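Local coordinates for C3-degrading proteinase (CppA protein) (Streptococcus pneumoniae, PDB 3E0R) that probably degrades host complement C3 and is built from two glyoxalase-clan family regions, at residues I12-A18 with W194-K200; R66-R71 with I179-D185; K73-V79 with E152-H158; F166-E171 with K214-T218. All coordinates share one frame; numbering follows the deposited sequence.

Contact 1. Residues I12-A18 with W194-K200; sequences IIPTLKA and WDLSMLK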
loop_
_atom_site.group_PDB
_atom_site.type_symbol
_atom_site.label_atom_id
_atom_site.label_comp_id
_atom_site.label_asym_id
_atom_site.label_seq_id
_atom_site.Cartn_x
_atom_site.Cartn_y
_atom_site.Cartn_z
ATOM N N ILE A 12 -3.240 7.158 5.691
ATOM C CA ILE A 12 -2.131 6.214 5.862
ATOM C C ILE A 12 -1.509 5.936 4.506
ATOM O O ILE A 12 -2.221 5.564 3.529
ATOM C CB ILE A 12 -2.572 4.901 6.566
ATOM C CG1 ILE A 12 -3.410 5.224 7.833
ATOM C CG2 ILE A 12 -1.334 4.036 6.936
ATOM C CD1 ILE A 12 -3.942 3.995 8.581
ATOM N N ILE A 13 -0.185 6.171 4.415
ATOM C CA ILE A 13 0.594 5.907 3.187
ATOM C C ILE A 13 1.666 4.788 3.417
ATOM O O ILE A 13 2.623 4.960 4.191
ATOM C CB ILE A 13 1.245 7.172 2.634
ATOM C CG1 ILE A 13 0.196 8.290 2.449
ATOM C CG2 ILE A 13 1.906 6.944 1.291
ATOM C CD1 ILE A 13 0.718 9.626 2.837
ATOM N N PRO A 14 1.468 3.628 2.753
ATOM C CA PRO A 14 2.433 2.546 2.762
ATOM C C PRO A 14 3.595 2.863 1.836
ATOM O O PRO A 14 3.427 3.623 0.861
ATOM C CB PRO A 14 1.647 1.375 2.239
ATOM C CG PRO A 14 0.565 2.027 1.360
ATOM C CD PRO A 14 0.267 3.336 1.928
ATOM N N THR A 15 4.781 2.392 2.247
ATOM C CA THR A 15 5.991 2.366 1.443
ATOM C C THR A 15 6.301 0.903 1.239
ATOM O O THR A 15 6.482 0.149 2.212
ATOM C CB THR A 15 7.241 3.027 2.121
ATOM O OG1 THR A 15 6.995 4.433 2.349
ATOM C CG2 THR A 15 8.531 2.800 1.242
ATOM N N LEU A 16 6.345 0.521 -0.041
ATOM C CA LEU A 16 6.796 -0.786 -0.488
ATOM C C LEU A 16 8.203 -0.641 -1.068
ATOM O O LEU A 16 8.480 0.268 -1.862
ATOM C CB LEU A 16 5.829 -1.358 -1.538
ATOM C CG LEU A 16 4.349 -1.495 -1.111
ATOM C CD1 LEU A 16 3.517 -2.150 -2.244
ATOM C CD2 LEU A 16 4.154 -2.311 0.225
ATOM N N LYS A 17 9.093 -1.544 -0.674
ATOM C CA LYS A 17 10.410 -1.631 -1.285
ATOM C C LYS A 17 10.330 -2.259 -2.701
ATOM O O LYS A 17 9.554 -3.207 -2.931
ATOM C CB LYS A 17 11.386 -2.345 -0.363
ATOM C CG LYS A 17 11.562 -1.574 0.889
ATOM C CD LYS A 17 12.401 -2.324 1.920
ATOM C CE LYS A 17 13.921 -2.277 1.646
ATOM N NZ LYS A 17 14.650 -3.461 2.162
ATOM N N ALA A 18 11.079 -1.646 -3.631
ATOM C CA ALA A 18 11.080 -1.971 -5.070
ATOM C C ALA A 18 12.511 -2.295 -5.451
ATOM O O ALA A 18 13.420 -1.629 -5.001
ATOM C CB ALA A 18 10.603 -0.790 -5.889
ATOM N N TRP A 194 12.425 -7.236 0.144
ATOM C CA TRP A 194 11.469 -6.323 -0.587
ATOM C C TRP A 194 10.059 -6.504 -0.087
ATOM O O TRP A 194 9.412 -7.511 -0.383
ATOM C CB TRP A 194 11.523 -6.557 -2.114
ATOM C CG TRP A 194 12.862 -6.124 -2.732
ATOM C CD1 TRP A 194 13.324 -4.834 -2.877
ATOM C CD2 TRP A 194 13.917 -6.982 -3.237
ATOM N NE1 TRP A 194 14.582 -4.841 -3.434
ATOM C CE2 TRP A 194 14.956 -6.137 -3.696
ATOM C CE3 TRP A 194 14.056 -8.370 -3.390
ATOM C CZ2 TRP A 194 16.115 -6.632 -4.261
ATOM C CZ3 TRP A 194 15.212 -8.867 -3.959
ATOM C CH2 TRP A 194 16.235 -7.994 -4.386
ATOM N N ASP A 195 9.565 -5.583 0.730
ATOM C CA ASP A 195 8.237 -5.773 1.368
ATOM C C ASP A 195 7.742 -4.415 1.783
ATOM O O ASP A 195 8.424 -3.457 1.539
ATOM C CB ASP A 195 8.364 -6.659 2.625
ATOM C CG ASP A 195 7.036 -7.355 3.026
ATOM O OD1 ASP A 195 5.909 -7.000 2.580
ATOM O OD2 ASP A 195 7.167 -8.306 3.785
ATOM N N LEU A 196 6.593 -4.361 2.452
ATOM C CA LEU A 196 6.175 -3.183 3.194
ATOM C C LEU A 196 7.204 -2.815 4.312
ATOM O O LEU A 196 7.472 -3.633 5.210
ATOM C CB LEU A 196 4.765 -3.427 3.821
ATOM C CG LEU A 196 4.205 -2.324 4.749
ATOM C CD1 LEU A 196 3.684 -1.060 3.944
ATOM C CD2 LEU A 196 3.147 -2.922 5.667
ATOM N N SER A 197 7.755 -1.601 4.240
ATOM C CA SER A 197 8.822 -1.188 5.121
ATOM C C SER A 197 8.466 -0.010 6.003
ATOM O O SER A 197 9.062 0.158 7.057
ATOM C CB SER A 197 10.047 -0.828 4.329
ATOM O OG SER A 197 9.813 0.272 3.473
HETATM N N MSE A 198 7.494 0.789 5.566
HETATM C CA MSE A 198 6.988 1.884 6.354
HETATM C C MSE A 198 5.508 2.144 6.138
HETATM O O MSE A 198 4.992 2.021 5.061
HETATM C CB MSE A 198 7.790 3.122 6.014
HETATM C CG MSE A 198 7.356 4.377 6.745
HETATM SE SE MSE A 198 8.710 5.737 6.476
HETATM C CE MSE A 198 7.560 7.121 5.735
ATOM N N LEU A 199 4.835 2.539 7.200
ATOM C CA LEU A 199 3.507 3.168 7.129
ATOM C C LEU A 199 3.679 4.624 7.576
ATOM O O LEU A 199 4.268 4.870 8.617
ATOM C CB LEU A 199 2.544 2.416 8.042
ATOM C CG LEU A 199 2.271 0.985 7.559
ATOM C CD1 LEU A 199 1.799 0.030 8.634
ATOM C CD2 LEU A 199 1.248 1.046 6.437
ATOM N N LYS A 200 3.241 5.584 6.770
ATOM C CA LYS A 200 3.234 6.972 7.195
ATOM C C LYS A 200 1.832 7.423 7.574
ATOM O O LYS A 200 0.892 7.201 6.833
ATOM C CB LYS A 200 3.770 7.866 6.098
ATOM C CG LYS A 200 3.936 9.279 6.546
ATOM C CD LYS A 200 3.957 10.274 5.480
ATOM C CE LYS A 200 5.340 10.551 5.020
ATOM N NZ LYS A 200 6.346 9.843 5.826
#
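Pro14 and Leu196 fit together on one face of an antiparallel strand pair, where CD1 of Leu196 is the bump that rests against Pro14 CB at 3.6 Å. The anti torsion of Leu196 (chi1 175°) sets its CG beside the carbonyl carbon, from where CD1 reaches the proline. CD2 of Leu16 then lies over the Leu196 backbone, 3.8 Å from Leu196 CB. Further along, CD2 of Leu199 is a second bump, filling the notch between Pro14 and Ile12, 4.0 Å from Ile12 CG2. On the other face Thr15 CB packs on Met198 CB. Strand 196-200 gains a residue opposite Thr15, where Ser197 and Met198 share one partner in a classic beta bulge; Ser197 N bonds to Thr15 O (3.0 Å, 171° at the hydrogen), and Ser197 OG touches Thr15 CG2 at 3.6 Å. The aliphatic chain of Lys17 covers the bulge, with Lys17 CD 3.7 Å from Ser197 CB, before its ammonium reaches the carbonyls of Asn190 and Thr193. Lys17 N bonds to Asp195 O. Strand 9-18 is also bonded to strand 53-59, while strand 196-203 has 238-243 on its far side; the face carrying Pro14, Leu196 and Leu199 packs against strand 151-159 of the second sheet.

Contact 2. Residues R66-R71 with I179-D185; sequences RKVEGR and IPAQGQD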
loop_
_atom_site.group_PDB
_atom_site.type_symbol
_atom_site.label_atom_id
_atom_site.label_comp_id
_atom_site.label_asym_id
_atom_site.label_seq_id
_atom_site.Cartn_x
_atom_site.Cartn_y
_atom_site.Cartn_z
ATOM N N ARG A 66 16.828 -9.097 -0.463
ATOM C CA ARG A 66 16.350 -10.336 -1.034
ATOM C C ARG A 66 14.846 -10.467 -1.003
ATOM O O ARG A 66 14.145 -9.665 -0.411
ATOM C CB ARG A 66 16.997 -11.550 -0.345
ATOM C CG ARG A 66 16.576 -11.731 1.081
ATOM C CD ARG A 66 16.887 -13.104 1.617
ATOM N NE ARG A 66 16.572 -13.119 3.042
ATOM C CZ ARG A 66 15.392 -13.423 3.563
ATOM N NH1 ARG A 66 15.229 -13.365 4.879
ATOM N NH2 ARG A 66 14.367 -13.780 2.796
ATOM N N LYS A 67 14.375 -11.506 -1.678
ATOM C CA LYS A 67 12.985 -11.799 -1.850
ATOM C C LYS A 67 12.456 -12.405 -0.537
ATOM O O LYS A 67 13.142 -13.203 0.106
ATOM C CB LYS A 67 12.851 -12.794 -3.013
ATOM C CG LYS A 67 11.655 -12.559 -3.951
ATOM C CD LYS A 67 11.876 -11.422 -5.030
ATOM C CE LYS A 67 11.089 -11.686 -6.400
ATOM N NZ LYS A 67 10.287 -10.501 -6.999
ATOM N N VAL A 68 11.240 -12.035 -0.144
ATOM C CA VAL A 68 10.554 -12.732 0.972
ATOM C C VAL A 68 10.366 -14.231 0.654
ATOM O O VAL A 68 10.120 -14.623 -0.482
ATOM C CB VAL A 68 9.169 -12.080 1.367
ATOM C CG1 VAL A 68 8.510 -12.845 2.570
ATOM C CG2 VAL A 68 9.320 -10.571 1.663
ATOM N N GLU A 69 10.560 -15.055 1.675
ATOM C CA GLU A 69 10.184 -16.447 1.640
ATOM C C GLU A 69 8.944 -16.585 2.514
ATOM O O GLU A 69 8.946 -16.253 3.713
ATOM C CB GLU A 69 11.298 -17.360 2.186
ATOM C CG GLU A 69 12.576 -17.382 1.332
ATOM C CD GLU A 69 12.366 -18.055 -0.031
ATOM O OE1 GLU A 69 11.714 -19.158 -0.056
ATOM O OE2 GLU A 69 12.856 -17.476 -1.058
ATOM N N GLY A 70 7.879 -17.082 1.898
ATOM C CA GLY A 70 6.627 -17.270 2.612
ATOM C C GLY A 70 5.795 -16.024 2.500
ATOM O O GLY A 70 5.943 -15.242 1.581
ATOM N N ARG A 71 4.888 -15.875 3.451
ATOM C CA ARG A 71 3.958 -14.782 3.441
ATOM C C ARG A 71 4.735 -13.490 3.607
ATOM O O ARG A 71 5.776 -13.431 4.327
ATOM C CB ARG A 71 2.893 -14.954 4.530
ATOM C CG ARG A 71 1.692 -15.684 4.048
ATOM C CD ARG A 71 0.659 -15.904 5.135
ATOM N NE ARG A 71 -0.490 -16.620 4.588
ATOM C CZ ARG A 71 -1.684 -16.719 5.162
ATOM N NH1 ARG A 71 -1.943 -16.130 6.323
ATOM N NH2 ARG A 71 -2.635 -17.420 4.552
ATOM N N ILE A 179 -4.268 -9.891 9.222
ATOM C CA ILE A 179 -4.560 -11.305 9.060
ATOM C C ILE A 179 -3.527 -12.110 9.846
ATOM O O ILE A 179 -2.333 -11.877 9.670
ATOM C CB ILE A 179 -4.512 -11.683 7.592
ATOM C CG1 ILE A 179 -5.660 -10.975 6.855
ATOM C CG2 ILE A 179 -4.565 -13.200 7.436
ATOM C CD1 ILE A 179 -5.569 -11.049 5.387
ATOM N N PRO A 180 -3.984 -13.026 10.744
ATOM C CA PRO A 180 -3.003 -13.866 11.426
ATOM C C PRO A 180 -2.274 -14.732 10.386
ATOM O O PRO A 180 -2.877 -15.077 9.369
ATOM C CB PRO A 180 -3.847 -14.690 12.429
ATOM C CG PRO A 180 -5.192 -13.970 12.492
ATOM C CD PRO A 180 -5.369 -13.344 11.160
ATOM N N ALA A 181 -0.988 -15.024 10.622
ATOM C CA ALA A 181 -0.077 -15.499 9.593
ATOM C C ALA A 181 1.192 -16.041 10.228
ATOM O O ALA A 181 1.593 -15.583 11.283
ATOM C CB ALA A 181 0.267 -14.381 8.642
ATOM N N GLN A 182 1.805 -17.032 9.596
ATOM C CA GLN A 182 3.124 -17.519 9.965
ATOM C C GLN A 182 4.005 -17.421 8.755
ATOM O O GLN A 182 3.554 -17.622 7.628
ATOM C CB GLN A 182 3.140 -18.993 10.424
ATOM C CG GLN A 182 2.459 -19.248 11.739
ATOM C CD GLN A 182 0.950 -19.303 11.563
ATOM O OE1 GLN A 182 0.444 -20.045 10.693
ATOM N NE2 GLN A 182 0.213 -18.506 12.364
ATOM N N GLY A 183 5.272 -17.132 9.025
ATOM C CA GLY A 183 6.318 -17.094 8.030
ATOM C C GLY A 183 7.567 -16.472 8.635
ATOM O O GLY A 183 7.484 -15.598 9.520
ATOM N N GLN A 184 8.718 -16.925 8.136
ATOM C CA GLN A 184 10.036 -16.516 8.635
ATOM C C GLN A 184 10.273 -15.006 8.551
ATOM O O GLN A 184 10.853 -14.424 9.457
ATOM C CB GLN A 184 11.161 -17.284 7.902
ATOM C CG GLN A 184 11.164 -17.183 6.352
ATOM C CD GLN A 184 12.521 -17.572 5.731
ATOM O OE1 GLN A 184 12.857 -18.748 5.659
ATOM N NE2 GLN A 184 13.288 -16.567 5.250
ATOM N N ASP A 185 9.786 -14.371 7.491
ATOM C CA ASP A 185 10.085 -12.956 7.200
ATOM C C ASP A 185 9.038 -11.934 7.663
ATOM O O ASP A 185 9.138 -10.719 7.342
ATOM C CB ASP A 185 10.334 -12.802 5.679
ATOM C CG ASP A 185 11.531 -13.615 5.199
ATOM O OD1 ASP A 185 12.304 -14.110 6.050
ATOM O OD2 ASP A 185 11.686 -13.770 3.971
HETATM O O HOH W 1 7.490 -15.129 5.740
HETATM O O HOH W 2 4.612 -18.080 5.283
#
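Arg66 and Asp185 form the ionic part of this contact, an end-on salt bridge in which each terminal nitrogen takes one oxygen: Arg66 NH2 to Asp185 OD2 at 2.9 Å and Arg66 NH1 to Asp185 OD1 at 3.2 Å. The guanidinium and carboxylate planes are turned 50° apart. Hydrogen bonds complete the grip. Glu69 N reaches Asp185 OD2 at 2.9 Å from the face opposite Arg66 NH2, and Gln184 NE2 reaches Asp185 OD1 (2.8 Å) from the face opposite Arg66 NH1, so four donors fix the carboxylate's rotation and would probably favour its charged form. Water 1 donates to Glu69 O and Arg71 O and accepts from Asp185 N; water 2 links Arg71 N to Gln182 O. Van der Waals contacts are fewer: Val68 CG1 lies 3.6 Å from Asp185 CB, and Arg71 CD 3.8 Å from Ala181 CB. No strand pairing joins the segments; the arrangement is a surface loop pinned by a buried aspartate to a strand end and its following loop, tying the N-terminal family region to the C-terminal one.

Contact 3. Residues K73-V79 with E152-H158; sequences KLARLIV and EISMELH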
loop_
_atom_site.group_PDB
_atom_site.type_symbol
_atom_site.label_atom_id
_atom_site.label_comp_id
_atom_site.label_asym_id
_atom_site.label_seq_id
_atom_site.Cartn_x
_atom_site.Cartn_y
_atom_site.Cartn_z
ATOM N N LYS A 73 4.710 -9.402 4.750
ATOM C CA LYS A 73 4.023 -8.507 5.709
ATOM C C LYS A 73 2.795 -7.864 5.017
ATOM O O LYS A 73 1.723 -7.761 5.591
ATOM C CB LYS A 73 5.003 -7.470 6.243
ATOM C CG LYS A 73 6.150 -8.067 7.036
ATOM C CD LYS A 73 7.068 -6.949 7.578
ATOM C CE LYS A 73 8.500 -7.433 7.860
ATOM N NZ LYS A 73 9.370 -6.397 8.523
ATOM N N LEU A 74 2.947 -7.510 3.750
ATOM C CA LEU A 74 1.825 -7.045 2.936
ATOM C C LEU A 74 1.136 -8.280 2.419
ATOM O O LEU A 74 1.685 -8.992 1.598
ATOM C CB LEU A 74 2.265 -6.143 1.757
ATOM C CG LEU A 74 1.061 -5.590 0.938
ATOM C CD1 LEU A 74 0.371 -4.530 1.660
ATOM C CD2 LEU A 74 1.466 -5.098 -0.414
ATOM N N ALA A 75 -0.048 -8.554 2.939
ATOM C CA ALA A 75 -0.901 -9.624 2.457
ATOM C C ALA A 75 -1.514 -9.187 1.101
ATOM O O ALA A 75 -1.273 -9.839 0.090
ATOM C CB ALA A 75 -1.980 -9.984 3.513
ATOM N N ARG A 76 -2.231 -8.063 1.075
ATOM C CA ARG A 76 -2.738 -7.473 -0.179
ATOM C C ARG A 76 -2.821 -5.947 -0.093
ATOM O O ARG A 76 -3.198 -5.439 0.927
ATOM C CB ARG A 76 -4.150 -7.967 -0.481
ATOM C CG ARG A 76 -4.276 -9.293 -1.214
ATOM C CD ARG A 76 -5.616 -9.390 -1.951
ATOM N NE ARG A 76 -6.719 -9.209 -1.015
ATOM C CZ ARG A 76 -8.013 -9.459 -1.282
ATOM N NH1 ARG A 76 -8.416 -9.878 -2.466
ATOM N NH2 ARG A 76 -8.927 -9.271 -0.351
ATOM N N LEU A 77 -2.490 -5.239 -1.171
ATOM C CA LEU A 77 -2.810 -3.823 -1.333
ATOM C C LEU A 77 -4.124 -3.713 -2.013
ATOM O O LEU A 77 -4.329 -4.331 -3.046
ATOM C CB LEU A 77 -1.778 -3.112 -2.209
ATOM C CG LEU A 77 -1.700 -1.557 -2.144
ATOM C CD1 LEU A 77 -1.131 -1.051 -0.828
ATOM C CD2 LEU A 77 -0.868 -1.049 -3.348
ATOM N N ILE A 78 -5.005 -2.887 -1.468
ATOM C CA ILE A 78 -6.373 -2.712 -1.968
ATOM C C ILE A 78 -6.535 -1.289 -2.482
ATOM O O ILE A 78 -6.276 -0.323 -1.801
ATOM C CB ILE A 78 -7.410 -3.090 -0.912
ATOM C CG1 ILE A 78 -7.090 -4.485 -0.341
ATOM C CG2 ILE A 78 -8.862 -3.055 -1.492
ATOM C CD1 ILE A 78 -7.930 -4.853 0.808
ATOM N N VAL A 79 -6.881 -1.191 -3.752
ATOM C CA VAL A 79 -7.017 0.096 -4.444
ATOM C C VAL A 79 -8.472 0.209 -4.812
ATOM O O VAL A 79 -8.951 -0.504 -5.659
ATOM C CB VAL A 79 -6.115 0.164 -5.677
ATOM C CG1 VAL A 79 -6.240 1.519 -6.377
ATOM C CG2 VAL A 79 -4.628 -0.152 -5.280
ATOM N N GLU A 152 -8.309 5.215 -3.412
ATOM C CA GLU A 152 -8.043 5.198 -1.979
ATOM C C GLU A 152 -7.325 3.885 -1.751
ATOM O O GLU A 152 -7.774 2.848 -2.218
ATOM C CB GLU A 152 -9.375 5.236 -1.200
ATOM C CG GLU A 152 -9.407 6.069 0.029
ATOM C CD GLU A 152 -10.426 7.282 -0.036
ATOM O OE1 GLU A 152 -11.651 7.039 0.218
ATOM O OE2 GLU A 152 -10.003 8.471 -0.297
ATOM N N ILE A 153 -6.216 3.931 -1.021
ATOM C CA ILE A 153 -5.429 2.761 -0.671
ATOM C C ILE A 153 -5.881 2.248 0.671
ATOM O O ILE A 153 -6.071 2.991 1.614
ATOM C CB ILE A 153 -3.901 3.068 -0.569
ATOM C CG1 ILE A 153 -3.356 3.548 -1.900
ATOM C CG2 ILE A 153 -3.044 1.844 -0.050
ATOM C CD1 ILE A 153 -3.520 2.712 -2.986
ATOM N N SER A 154 -6.061 0.950 0.765
ATOM C CA SER A 154 -6.063 0.323 2.086
ATOM C C SER A 154 -5.221 -0.929 1.954
ATOM O O SER A 154 -4.634 -1.183 0.883
ATOM C CB SER A 154 -7.496 0.066 2.551
ATOM O OG SER A 154 -8.199 -0.777 1.686
HETATM N N MSE A 155 -5.136 -1.719 3.013
HETATM C CA MSE A 155 -4.326 -2.942 2.908
HETATM C C MSE A 155 -4.679 -4.037 3.901
HETATM O O MSE A 155 -5.244 -3.781 4.971
HETATM C CB MSE A 155 -2.858 -2.555 3.095
HETATM C CG MSE A 155 -2.552 -2.162 4.497
HETATM SE SE MSE A 155 -1.048 -0.989 4.544
HETATM C CE MSE A 155 -2.032 0.712 4.359
ATOM N N GLU A 156 -4.316 -5.257 3.546
ATOM C CA GLU A 156 -4.353 -6.353 4.478
ATOM C C GLU A 156 -2.915 -6.653 4.846
ATOM O O GLU A 156 -2.060 -6.691 3.960
ATOM C CB GLU A 156 -5.021 -7.559 3.867
ATOM C CG GLU A 156 -6.499 -7.421 3.769
ATOM C CD GLU A 156 -7.113 -8.215 2.643
ATOM O OE1 GLU A 156 -6.444 -9.066 2.017
ATOM O OE2 GLU A 156 -8.314 -7.999 2.407
ATOM N N LEU A 157 -2.631 -6.820 6.146
ATOM C CA LEU A 157 -1.286 -7.060 6.638
ATOM C C LEU A 157 -1.220 -8.380 7.338
ATOM O O LEU A 157 -2.089 -8.685 8.109
ATOM C CB LEU A 157 -0.864 -5.949 7.587
ATOM C CG LEU A 157 -0.802 -4.528 7.013
ATOM C CD1 LEU A 157 -0.222 -3.586 8.014
ATOM C CD2 LEU A 157 -0.012 -4.436 5.701
ATOM N N HIS A 158 -0.178 -9.167 7.060
ATOM C CA HIS A 158 0.043 -10.440 7.695
ATOM C C HIS A 158 0.816 -10.238 9.008
ATOM O O HIS A 158 1.927 -9.677 9.029
ATOM C CB HIS A 158 0.820 -11.384 6.755
ATOM C CG HIS A 158 -0.008 -12.012 5.671
ATOM N ND1 HIS A 158 0.408 -12.060 4.362
ATOM C CD2 HIS A 158 -1.191 -12.669 5.716
ATOM C CE1 HIS A 158 -0.495 -12.697 3.639
ATOM N NE2 HIS A 158 -1.475 -13.082 4.438
#
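Leu74-Val79 and Glu152-His158 run antiparallel, their axes 4.3 Å apart at closest and 169° between directions, with a classic bulge where Ala75 N and Arg76 N both donate to Glu156 O (2.9 and 3.2 Å) from the same face of its carbonyl plane. The side chains of Arg76 and Glu156 run alongside one another in the same direction. Arg76 holds the carboxylate side-on: NE to Glu156 OE1 at 3.0 Å, from above the carboxylate plane, and NH2 to Glu156 OE2 at 3.1 Å, straighter at 171° and on the syn side. A bend at chi3 (-57°) turns the guanidinium alongside Glu156, while NH1 bridges to Glu110. Ile78 CD1 rests 3.5 Å from Glu156 OE2. His158 ND1 bonds to Lys72 O. On the sheet face that carries Leu77, Val79 and Ile153, Leu77 CD1 meets Ile153 CG2 at 3.6 Å, and Val79 CG2 lies beside Ile153 CD1. This bulged antiparallel pair lies toward one side of a mixed sheet, between strands 118-122 and 176-180, and joins strands from the two glyoxalase-clan family regions.

Contact 4. Residues F166-E171 with K214-T218; sequences FLESSE and KFEST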
loop_
_atom_site.group_PDB
_atom_site.type_symbol
_atom_site.label_atom_id
_atom_site.label_comp_id
_atom_site.label_asym_id
_atom_site.label_seq_id
_atom_site.Cartn_x
_atom_site.Cartn_y
_atom_site.Cartn_z
ATOM N N PHE A 166 1.600 -2.237 17.629
ATOM C CA PHE A 166 1.382 -0.966 18.275
ATOM C C PHE A 166 0.150 -0.255 17.713
ATOM O O PHE A 166 -0.406 0.619 18.386
ATOM C CB PHE A 166 2.623 -0.052 18.127
ATOM C CG PHE A 166 3.682 -0.299 19.156
ATOM C CD1 PHE A 166 3.480 0.057 20.480
ATOM C CD2 PHE A 166 4.884 -0.878 18.810
ATOM C CE1 PHE A 166 4.469 -0.166 21.442
ATOM C CE2 PHE A 166 5.863 -1.105 19.758
ATOM C CZ PHE A 166 5.657 -0.742 21.074
ATOM N N LEU A 167 -0.253 -0.617 16.491
ATOM C CA LEU A 167 -1.437 -0.054 15.850
ATOM C C LEU A 167 -2.761 -0.595 16.451
ATOM O O LEU A 167 -3.027 -1.817 16.488
ATOM C CB LEU A 167 -1.341 -0.281 14.344
ATOM C CG LEU A 167 -0.094 0.368 13.703
ATOM C CD1 LEU A 167 -0.124 0.226 12.140
ATOM C CD2 LEU A 167 0.120 1.870 14.165
ATOM N N GLU A 168 -3.566 0.324 16.979
ATOM C CA GLU A 168 -4.861 -0.039 17.555
ATOM C C GLU A 168 -5.913 -0.024 16.461
ATOM O O GLU A 168 -5.871 0.830 15.575
ATOM C CB GLU A 168 -5.282 0.914 18.687
ATOM C CG GLU A 168 -4.347 0.976 19.902
ATOM C CD GLU A 168 -3.983 -0.405 20.433
ATOM O OE1 GLU A 168 -4.770 -1.358 20.212
ATOM O OE2 GLU A 168 -2.904 -0.548 21.053
ATOM N N SER A 169 -6.840 -0.979 16.519
ATOM C CA SER A 169 -8.055 -0.984 15.669
ATOM C C SER A 169 -8.850 0.336 15.757
ATOM O O SER A 169 -9.525 0.744 14.792
ATOM C CB SER A 169 -8.984 -2.150 16.081
ATOM O OG SER A 169 -8.385 -3.408 15.782
ATOM N N SER A 170 -8.784 0.965 16.935
ATOM C CA SER A 170 -9.400 2.271 17.183
ATOM C C SER A 170 -8.873 3.279 16.165
ATOM O O SER A 170 -9.660 3.973 15.509
ATOM C CB SER A 170 -9.077 2.766 18.607
ATOM O OG SER A 170 -8.679 1.703 19.457
ATOM N N GLU A 171 -7.538 3.316 16.038
ATOM C CA GLU A 171 -6.820 4.291 15.219
ATOM C C GLU A 171 -6.915 3.884 13.757
ATOM O O GLU A 171 -7.457 4.624 12.928
ATOM C CB GLU A 171 -5.325 4.338 15.590
ATOM C CG GLU A 171 -4.950 4.374 17.100
ATOM C CD GLU A 171 -3.532 3.781 17.398
ATOM O OE1 GLU A 171 -2.987 3.032 16.559
ATOM O OE2 GLU A 171 -2.981 4.054 18.491
ATOM N N LYS A 214 3.592 6.025 23.996
ATOM C CA LYS A 214 3.237 4.813 23.204
ATOM C C LYS A 214 4.413 3.854 22.894
ATOM O O LYS A 214 4.342 2.656 23.172
ATOM C CB LYS A 214 2.559 5.252 21.901
ATOM C CG LYS A 214 1.827 4.127 21.141
ATOM C CD LYS A 214 0.956 4.731 20.021
ATOM C CE LYS A 214 0.620 3.718 18.940
ATOM N NZ LYS A 214 -0.323 2.685 19.482
ATOM N N PHE A 215 5.496 4.414 22.378
ATOM C CA PHE A 215 6.693 3.675 21.926
ATOM C C PHE A 215 7.847 3.640 22.912
ATOM O O PHE A 215 8.945 3.278 22.545
ATOM C CB PHE A 215 7.200 4.304 20.623
ATOM C CG PHE A 215 6.242 4.182 19.534
ATOM C CD1 PHE A 215 6.134 2.981 18.850
ATOM C CD2 PHE A 215 5.373 5.224 19.248
ATOM C CE1 PHE A 215 5.217 2.843 17.848
ATOM C CE2 PHE A 215 4.462 5.112 18.252
ATOM C CZ PHE A 215 4.363 3.913 17.538
ATOM N N GLU A 216 7.561 4.004 24.154
ATOM C CA GLU A 216 8.496 4.000 25.269
ATOM C C GLU A 216 9.294 2.685 25.382
ATOM O O GLU A 216 10.468 2.693 25.761
ATOM C CB GLU A 216 7.681 4.228 26.556
ATOM C CG GLU A 216 8.352 4.982 27.704
ATOM C CD GLU A 216 7.409 5.121 28.941
ATOM O OE1 GLU A 216 6.293 4.508 28.939
ATOM O OE2 GLU A 216 7.777 5.848 29.903
ATOM N N SER A 217 8.653 1.565 25.069
ATOM C CA SER A 217 9.297 0.238 25.154
ATOM C C SER A 217 10.231 -0.094 23.967
ATOM O O SER A 217 10.566 -1.277 23.744
ATOM C CB SER A 217 8.218 -0.873 25.238
ATOM O OG SER A 217 7.573 -1.084 23.976
ATOM N N THR A 218 10.664 0.934 23.232
ATOM C CA THR A 218 11.223 0.732 21.889
ATOM C C THR A 218 12.116 1.915 21.383
ATOM O O THR A 218 12.198 2.987 21.991
ATOM C CB THR A 218 10.048 0.409 20.899
ATOM O OG1 THR A 218 10.530 -0.322 19.758
ATOM C CG2 THR A 218 9.342 1.680 20.429
#
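Phe166 and Phe215 cross obliquely, their ring centroids 4.9 Å apart and their planes at 47°, so the pair is neither a parallel stack nor an edge-to-face one. The edge atom Phe215 CE1 comes down over one face of the Phe166 ring, 3.7 Å from Phe166 CG, with Phe215 CD1 above the middle of that ring. Ser217 OG approaches differently, at the rim and in the ring plane, 3.5 Å from Phe166 CZ. That hydroxyl is delivered by a type I beta turn, Phe215 to Thr218, which follows helix 208-214 and leads to strand 220-221; the contact thus joins the exit of this helix to the residues leading into the short helix 169-172, both in the C-terminal family region. Phe215 also meets the Phe229 ring and packs on Leu239 and Phe241, while Phe166 has a cation-pi partner in Arg234. The charged contact is made by Lys214 and Glu171, which extend toward each other from the two segments. Lys214 bends only at its last torsion (chi4 69°), placing NZ 3.1 Å from Glu171 OE2, on the syn lone pair, as a salt bridge. The other carboxylate oxygen, Glu171 OE1, accepts from Glu168 N at 2.8 Å, met from well above the carboxylate plane.

In the fold
Contacts 1 and 3 lie near the centre of the folded chain, their centres 10 Å apart, one in each mixed sheet. Leu196 and Leu199 of contact 1 pack on Leu157 and Met155 of contact 3, and Asp195 OD2 probably bonds to Lys73 N, so the sheets meet here. Contact 2 is at the surface, 15 and 14 Å from contacts 1 and 3 between centres; it joins both, through Trp194 and strand 176-180. Contact 4, its centre 18 Å from that of contact 1, touches it through Leu167 and Leu199. Along the chain contact 1 encloses contact 2, which encloses contact 3; contact 4 alternates with contacts 1 and 2 and follows contact 3. Both family regions contribute to each of contacts 1 to 3.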